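Local coordinates for glyoxylate-induced Protein (Pseudomonas aeruginosa, PDB 1SQ4), which probably acts as a ureidoglycine aminohydrolase and folds as a double-barrelled cupin, at residues M187-F198 with R257-R268. Numbering follows the deposited sequence.
Sequences MRHDMHVNIVNF and RFRYLLYKDVNR
N197 and R259 hydrogen-bond through their side chains across two neighbouring antiparallel strands, 191-198 and 258-265, in the second β-barrel of this bicupin. R259 comes side-on, NE and NH2 both donating to N197 OD1, the NE bond at 2.8 Å. OD1 lies in the guanidinium plane, while both donors approach from one face of the asparagine amide. The bend at chi3 (-54°) of R259 turns this edge toward N197, and NH2 also forms a salt bridge with E161, so two partners fix the group.

Paired backbone hydrogen bonds join H192 with K264, N194 with L262, V196 with Y260 and F198 with F258. Beyond the M191–D265 end of the pair, V266 N donates to D190 O, then N267 ND2 reaches H189 O at 3.0 Å. R268 holds its own guanidinium by NE and NH1 on N267 O; D190 CB lies over one face of it, while the D190 carboxylate makes a salt bridge to K143 and accepts from the Q146 backbone N.

A water bridges H192 ND1 (3.2 Å) and K264 NZ, which donates to it. V266 CG2 sits almost squarely over the H192 ring, 3.7 Å from its centroid, a CH-pi contact.

The side chains of M191, V193 and I195 turn to strand 90-98 of the first cupin sheet, so this side of the pair forms part of the seam between the barrels; here V193 CG1 meets L261 CD1 at 3.6 Å. The other side carries V196, F198, F258, Y260 and L262. Y260, its CG between backbone N and carbonyl carbon (chi1 52°), brings one face of its ring against V196, whose CB lies over it in a CH-pi contact. The F198 and F258 rings meet obliquely, planes 43° apart, and F198 CE1 lies 3.7 Å from Y260 OH, the hydroxyl that hydrogen-bonds Y225 OH.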
loop_
_atom_site.group_PDB
_atom_site.type_symbol
_atom_site.label_atom_id
_atom_site.label_comp_id
_atom_site.label_asym_id
_atom_site.label_seq_id
_atom_site.Cartn_x
_atom_site.Cartn_y
_atom_site.Cartn_z
HETATM N N MSE A 187 -7.155 12.449 -43.281
HETATM C CA MSE A 187 -8.080 12.897 -42.269
HETATM C C MSE A 187 -9.441 12.222 -42.308
HETATM O O MSE A 187 -10.292 12.496 -41.475
HETATM C CB MSE A 187 -8.237 14.413 -42.367
HETATM C CG MSE A 187 -7.951 15.129 -41.060
HETATM SE SE MSE A 187 -6.204 14.695 -40.298
HETATM C CE MSE A 187 -5.323 16.367 -40.727
ATOM N N ARG A 188 -9.649 11.337 -43.274
ATOM C CA ARG A 188 -10.917 10.634 -43.384
ATOM C C ARG A 188 -10.994 9.543 -42.324
ATOM O O ARG A 188 -12.077 9.193 -41.864
ATOM C CB ARG A 188 -11.060 10.025 -44.773
ATOM C CG ARG A 188 -11.204 11.049 -45.885
ATOM C CD ARG A 188 -11.414 10.347 -47.222
ATOM N NE ARG A 188 -10.238 9.558 -47.580
ATOM C CZ ARG A 188 -10.224 8.584 -48.482
ATOM N NH1 ARG A 188 -11.332 8.258 -49.137
ATOM N NH2 ARG A 188 -9.091 7.934 -48.724
ATOM N N HIS A 189 -9.844 9.000 -41.938
ATOM C CA HIS A 189 -9.814 7.970 -40.914
ATOM C C HIS A 189 -9.725 8.578 -39.546
ATOM O O HIS A 189 -8.915 9.477 -39.304
ATOM C CB HIS A 189 -8.626 7.043 -41.083
ATOM C CG HIS A 189 -8.876 5.926 -42.028
ATOM N ND1 HIS A 189 -8.545 5.994 -43.362
ATOM C CD2 HIS A 189 -9.481 4.728 -41.853
ATOM C CE1 HIS A 189 -8.935 4.890 -43.967
ATOM N NE2 HIS A 189 -9.509 4.104 -43.070
ATOM N N ASP A 190 -10.552 8.069 -38.642
ATOM C CA ASP A 190 -10.558 8.568 -37.279
ATOM C C ASP A 190 -9.996 7.527 -36.320
ATOM O O ASP A 190 -10.121 7.643 -35.104
ATOM C CB ASP A 190 -11.979 9.002 -36.883
ATOM C CG ASP A 190 -12.943 7.840 -36.721
ATOM O OD1 ASP A 190 -12.699 6.750 -37.275
ATOM O OD2 ASP A 190 -13.973 8.033 -36.041
HETATM N N MSE A 191 -9.353 6.514 -36.881
HETATM C CA MSE A 191 -8.765 5.466 -36.065
HETATM C C MSE A 191 -7.683 4.740 -36.842
HETATM O O MSE A 191 -7.770 4.582 -38.061
HETATM C CB MSE A 191 -9.815 4.442 -35.644
HETATM C CG MSE A 191 -10.225 3.504 -36.760
HETATM SE SE MSE A 191 -11.074 1.923 -36.059
HETATM C CE MSE A 191 -11.712 1.131 -37.717
ATOM N N HIS A 192 -6.666 4.291 -36.124
ATOM C CA HIS A 192 -5.591 3.557 -36.745
ATOM C C HIS A 192 -5.455 2.234 -36.006
ATOM O O HIS A 192 -5.610 2.166 -34.786
ATOM C CB HIS A 192 -4.271 4.329 -36.643
ATOM C CG HIS A 192 -4.216 5.576 -37.478
ATOM N ND1 HIS A 192 -3.334 6.603 -37.200
ATOM C CD2 HIS A 192 -4.875 5.942 -38.599
ATOM C CE1 HIS A 192 -3.455 7.541 -38.120
ATOM N NE2 HIS A 192 -4.381 7.169 -38.983
ATOM N N VAL A 193 -5.192 1.179 -36.763
ATOM C CA VAL A 193 -4.973 -0.147 -36.211
ATOM C C VAL A 193 -3.683 -0.575 -36.901
ATOM O O VAL A 193 -3.699 -0.980 -38.065
ATOM C CB VAL A 193 -6.118 -1.127 -36.591
ATOM C CG1 VAL A 193 -5.895 -2.473 -35.933
ATOM C CG2 VAL A 193 -7.457 -0.568 -36.160
ATOM N N ASN A 194 -2.560 -0.441 -36.202
ATOM C CA ASN A 194 -1.256 -0.816 -36.767
ATOM C C ASN A 194 -0.652 -1.962 -35.972
ATOM O O ASN A 194 -1.286 -2.509 -35.078
ATOM C CB ASN A 194 -0.271 0.356 -36.720
ATOM C CG ASN A 194 -0.899 1.675 -37.130
ATOM O OD1 ASN A 194 -1.460 1.803 -38.227
ATOM N ND2 ASN A 194 -0.793 2.673 -36.255
ATOM N N ILE A 195 0.578 -2.324 -36.321
ATOM C CA ILE A 195 1.302 -3.368 -35.624
ATOM C C ILE A 195 2.668 -2.800 -35.286
ATOM O O ILE A 195 3.399 -2.356 -36.172
ATOM C CB ILE A 195 1.496 -4.614 -36.479
ATOM C CG1 ILE A 195 0.152 -5.094 -37.003
ATOM C CG2 ILE A 195 2.158 -5.721 -35.634
ATOM C CD1 ILE A 195 0.250 -6.335 -37.861
ATOM N N VAL A 196 3.000 -2.788 -34.000
ATOM C CA VAL A 196 4.281 -2.266 -33.557
ATOM C C VAL A 196 5.277 -3.427 -33.550
ATOM O O VAL A 196 5.010 -4.473 -32.970
ATOM C CB VAL A 196 4.150 -1.666 -32.159
ATOM C CG1 VAL A 196 5.454 -1.007 -31.743
ATOM C CG2 VAL A 196 3.009 -0.674 -32.147
ATOM N N ASN A 197 6.414 -3.235 -34.209
ATOM C CA ASN A 197 7.437 -4.263 -34.296
ATOM C C ASN A 197 8.705 -3.936 -33.517
ATOM O O ASN A 197 9.321 -2.887 -33.724
ATOM C CB ASN A 197 7.828 -4.486 -35.746
ATOM C CG ASN A 197 6.656 -4.464 -36.668
ATOM O OD1 ASN A 197 5.714 -5.239 -36.517
ATOM N ND2 ASN A 197 6.698 -3.570 -37.639
ATOM N N PHE A 198 9.090 -4.857 -32.638
ATOM C CA PHE A 198 10.296 -4.719 -31.830
ATOM C C PHE A 198 11.275 -5.847 -32.149
ATOM O O PHE A 198 10.963 -7.029 -31.972
ATOM C CB PHE A 198 9.980 -4.781 -30.334
ATOM C CG PHE A 198 9.310 -3.553 -29.793
ATOM C CD1 PHE A 198 7.923 -3.441 -29.790
ATOM C CD2 PHE A 198 10.066 -2.512 -29.274
ATOM C CE1 PHE A 198 7.297 -2.309 -29.266
ATOM C CE2 PHE A 198 9.456 -1.374 -28.748
ATOM C CZ PHE A 198 8.069 -1.274 -28.746
ATOM N N ARG A 257 11.106 -12.083 -33.092
ATOM C CA ARG A 257 10.554 -10.739 -33.164
ATOM C C ARG A 257 9.407 -10.605 -32.162
ATOM O O ARG A 257 8.684 -11.563 -31.914
ATOM C CB ARG A 257 10.074 -10.443 -34.590
ATOM C CG ARG A 257 9.994 -8.959 -34.904
ATOM C CD ARG A 257 10.019 -8.667 -36.403
ATOM N NE ARG A 257 8.935 -9.350 -37.095
ATOM C CZ ARG A 257 8.207 -8.818 -38.073
ATOM N NH1 ARG A 257 8.438 -7.580 -38.493
ATOM N NH2 ARG A 257 7.228 -9.526 -38.619
ATOM N N PHE A 258 9.261 -9.426 -31.567
ATOM C CA PHE A 258 8.195 -9.178 -30.591
ATOM C C PHE A 258 7.284 -8.122 -31.178
ATOM O O PHE A 258 7.732 -7.016 -31.459
ATOM C CB PHE A 258 8.780 -8.655 -29.277
ATOM C CG PHE A 258 7.745 -8.148 -28.318
ATOM C CD1 PHE A 258 6.828 -9.019 -27.738
ATOM C CD2 PHE A 258 7.677 -6.795 -27.999
ATOM C CE1 PHE A 258 5.854 -8.548 -26.853
ATOM C CE2 PHE A 258 6.707 -6.317 -27.115
ATOM C CZ PHE A 258 5.794 -7.198 -26.540
ATOM N N ARG A 259 6.009 -8.430 -31.361
ATOM C CA ARG A 259 5.146 -7.427 -31.957
ATOM C C ARG A 259 3.697 -7.489 -31.511
ATOM O O ARG A 259 3.201 -8.542 -31.130
ATOM C CB ARG A 259 5.263 -7.499 -33.492
ATOM C CG ARG A 259 5.131 -8.897 -34.111
ATOM C CD ARG A 259 5.759 -8.993 -35.517
ATOM N NE ARG A 259 5.255 -7.990 -36.457
ATOM C CZ ARG A 259 4.560 -8.267 -37.555
ATOM N NH1 ARG A 259 4.277 -9.523 -37.866
ATOM N NH2 ARG A 259 4.138 -7.288 -38.344
ATOM N N TYR A 260 3.017 -6.352 -31.528
ATOM C CA TYR A 260 1.641 -6.358 -31.109
ATOM C C TYR A 260 0.741 -5.476 -31.914
ATOM O O TYR A 260 1.153 -4.449 -32.444
ATOM C CB TYR A 260 1.524 -5.981 -29.639
ATOM C CG TYR A 260 2.216 -4.698 -29.253
ATOM C CD1 TYR A 260 3.380 -4.723 -28.479
ATOM C CD2 TYR A 260 1.684 -3.452 -29.606
ATOM C CE1 TYR A 260 3.994 -3.549 -28.061
ATOM C CE2 TYR A 260 2.295 -2.267 -29.186
ATOM C CZ TYR A 260 3.444 -2.328 -28.414
ATOM O OH TYR A 260 4.047 -1.176 -27.964
ATOM N N LEU A 261 -0.505 -5.907 -32.007
ATOM C CA LEU A 261 -1.532 -5.177 -32.724
ATOM C C LEU A 261 -1.945 -4.019 -31.820
ATOM O O LEU A 261 -2.128 -4.199 -30.619
ATOM C CB LEU A 261 -2.711 -6.110 -32.969
ATOM C CG LEU A 261 -3.966 -5.520 -33.587
ATOM C CD1 LEU A 261 -3.743 -5.255 -35.065
ATOM C CD2 LEU A 261 -5.110 -6.495 -33.385
ATOM N N LEU A 262 -2.090 -2.835 -32.397
ATOM C CA LEU A 262 -2.468 -1.652 -31.632
ATOM C C LEU A 262 -3.564 -0.859 -32.321
ATOM O O LEU A 262 -3.528 -0.652 -33.537
ATOM C CB LEU A 262 -1.237 -0.758 -31.440
ATOM C CG LEU A 262 -1.395 0.606 -30.749
ATOM C CD1 LEU A 262 -0.026 1.092 -30.320
ATOM C CD2 LEU A 262 -2.056 1.620 -31.668
ATOM N N TYR A 263 -4.531 -0.402 -31.537
ATOM C CA TYR A 263 -5.627 0.401 -32.071
ATOM C C TYR A 263 -5.848 1.635 -31.214
ATOM O O TYR A 263 -5.794 1.561 -29.989
ATOM C CB TYR A 263 -6.917 -0.430 -32.172
ATOM C CG TYR A 263 -7.321 -1.201 -30.929
ATOM C CD1 TYR A 263 -8.170 -0.644 -29.975
ATOM C CD2 TYR A 263 -6.895 -2.513 -30.737
ATOM C CE1 TYR A 263 -8.592 -1.386 -28.861
ATOM C CE2 TYR A 263 -7.304 -3.264 -29.632
ATOM C CZ TYR A 263 -8.153 -2.700 -28.699
ATOM O OH TYR A 263 -8.565 -3.462 -27.619
ATOM N N LYS A 264 -6.079 2.765 -31.879
ATOM C CA LYS A 264 -6.311 4.059 -31.228
ATOM C C LYS A 264 -7.166 4.962 -32.115
ATOM O O LYS A 264 -7.243 4.763 -33.329
ATOM C CB LYS A 264 -4.978 4.762 -30.960
ATOM C CG LYS A 264 -4.046 4.704 -32.163
ATOM C CD LYS A 264 -2.815 5.564 -32.012
ATOM C CE LYS A 264 -1.962 5.434 -33.256
ATOM N NZ LYS A 264 -0.856 6.425 -33.275
ATOM N N ASP A 265 -7.795 5.956 -31.493
ATOM C CA ASP A 265 -8.638 6.918 -32.195
ATOM C C ASP A 265 -7.828 8.196 -32.385
ATOM O O ASP A 265 -7.143 8.642 -31.463
ATOM C CB ASP A 265 -9.918 7.198 -31.401
ATOM C CG ASP A 265 -9.646 7.632 -29.973
ATOM O OD1 ASP A 265 -9.103 6.820 -29.185
ATOM O OD2 ASP A 265 -9.977 8.791 -29.628
ATOM N N VAL A 266 -7.916 8.781 -33.581
ATOM C CA VAL A 266 -7.151 9.973 -33.920
ATOM C C VAL A 266 -7.812 10.915 -34.924
ATOM O O VAL A 266 -8.932 10.690 -35.370
ATOM C CB VAL A 266 -5.799 9.568 -34.512
ATOM C CG1 VAL A 266 -4.937 8.888 -33.451
ATOM C CG2 VAL A 266 -6.027 8.625 -35.685
ATOM N N ASN A 267 -7.084 11.970 -35.277
ATOM C CA ASN A 267 -7.527 12.973 -36.239
ATOM C C ASN A 267 -8.880 13.580 -35.947
ATOM O O ASN A 267 -9.606 13.956 -36.865
ATOM C CB ASN A 267 -7.536 12.387 -37.643
ATOM C CG ASN A 267 -6.223 11.774 -38.012
ATOM O OD1 ASN A 267 -5.191 12.143 -37.477
ATOM N ND2 ASN A 267 -6.250 10.830 -38.934
ATOM N N ARG A 268 -9.229 13.685 -34.673
ATOM C CA ARG A 268 -10.515 14.270 -34.324
ATOM C C ARG A 268 -10.410 15.094 -33.041
ATOM O O ARG A 268 -9.431 14.979 -32.313
ATOM C CB ARG A 268 -11.543 13.157 -34.176
ATOM C CG ARG A 268 -12.888 13.510 -34.753
ATOM C CD ARG A 268 -13.194 12.806 -36.098
ATOM N NE ARG A 268 -12.144 12.964 -37.091
ATOM C CZ ARG A 268 -12.197 12.487 -38.333
ATOM N NH1 ARG A 268 -11.171 12.679 -39.152
ATOM N NH2 ARG A 268 -13.264 11.832 -38.769
HETATM O O HOH W 1 -0.443 6.973 -35.892
#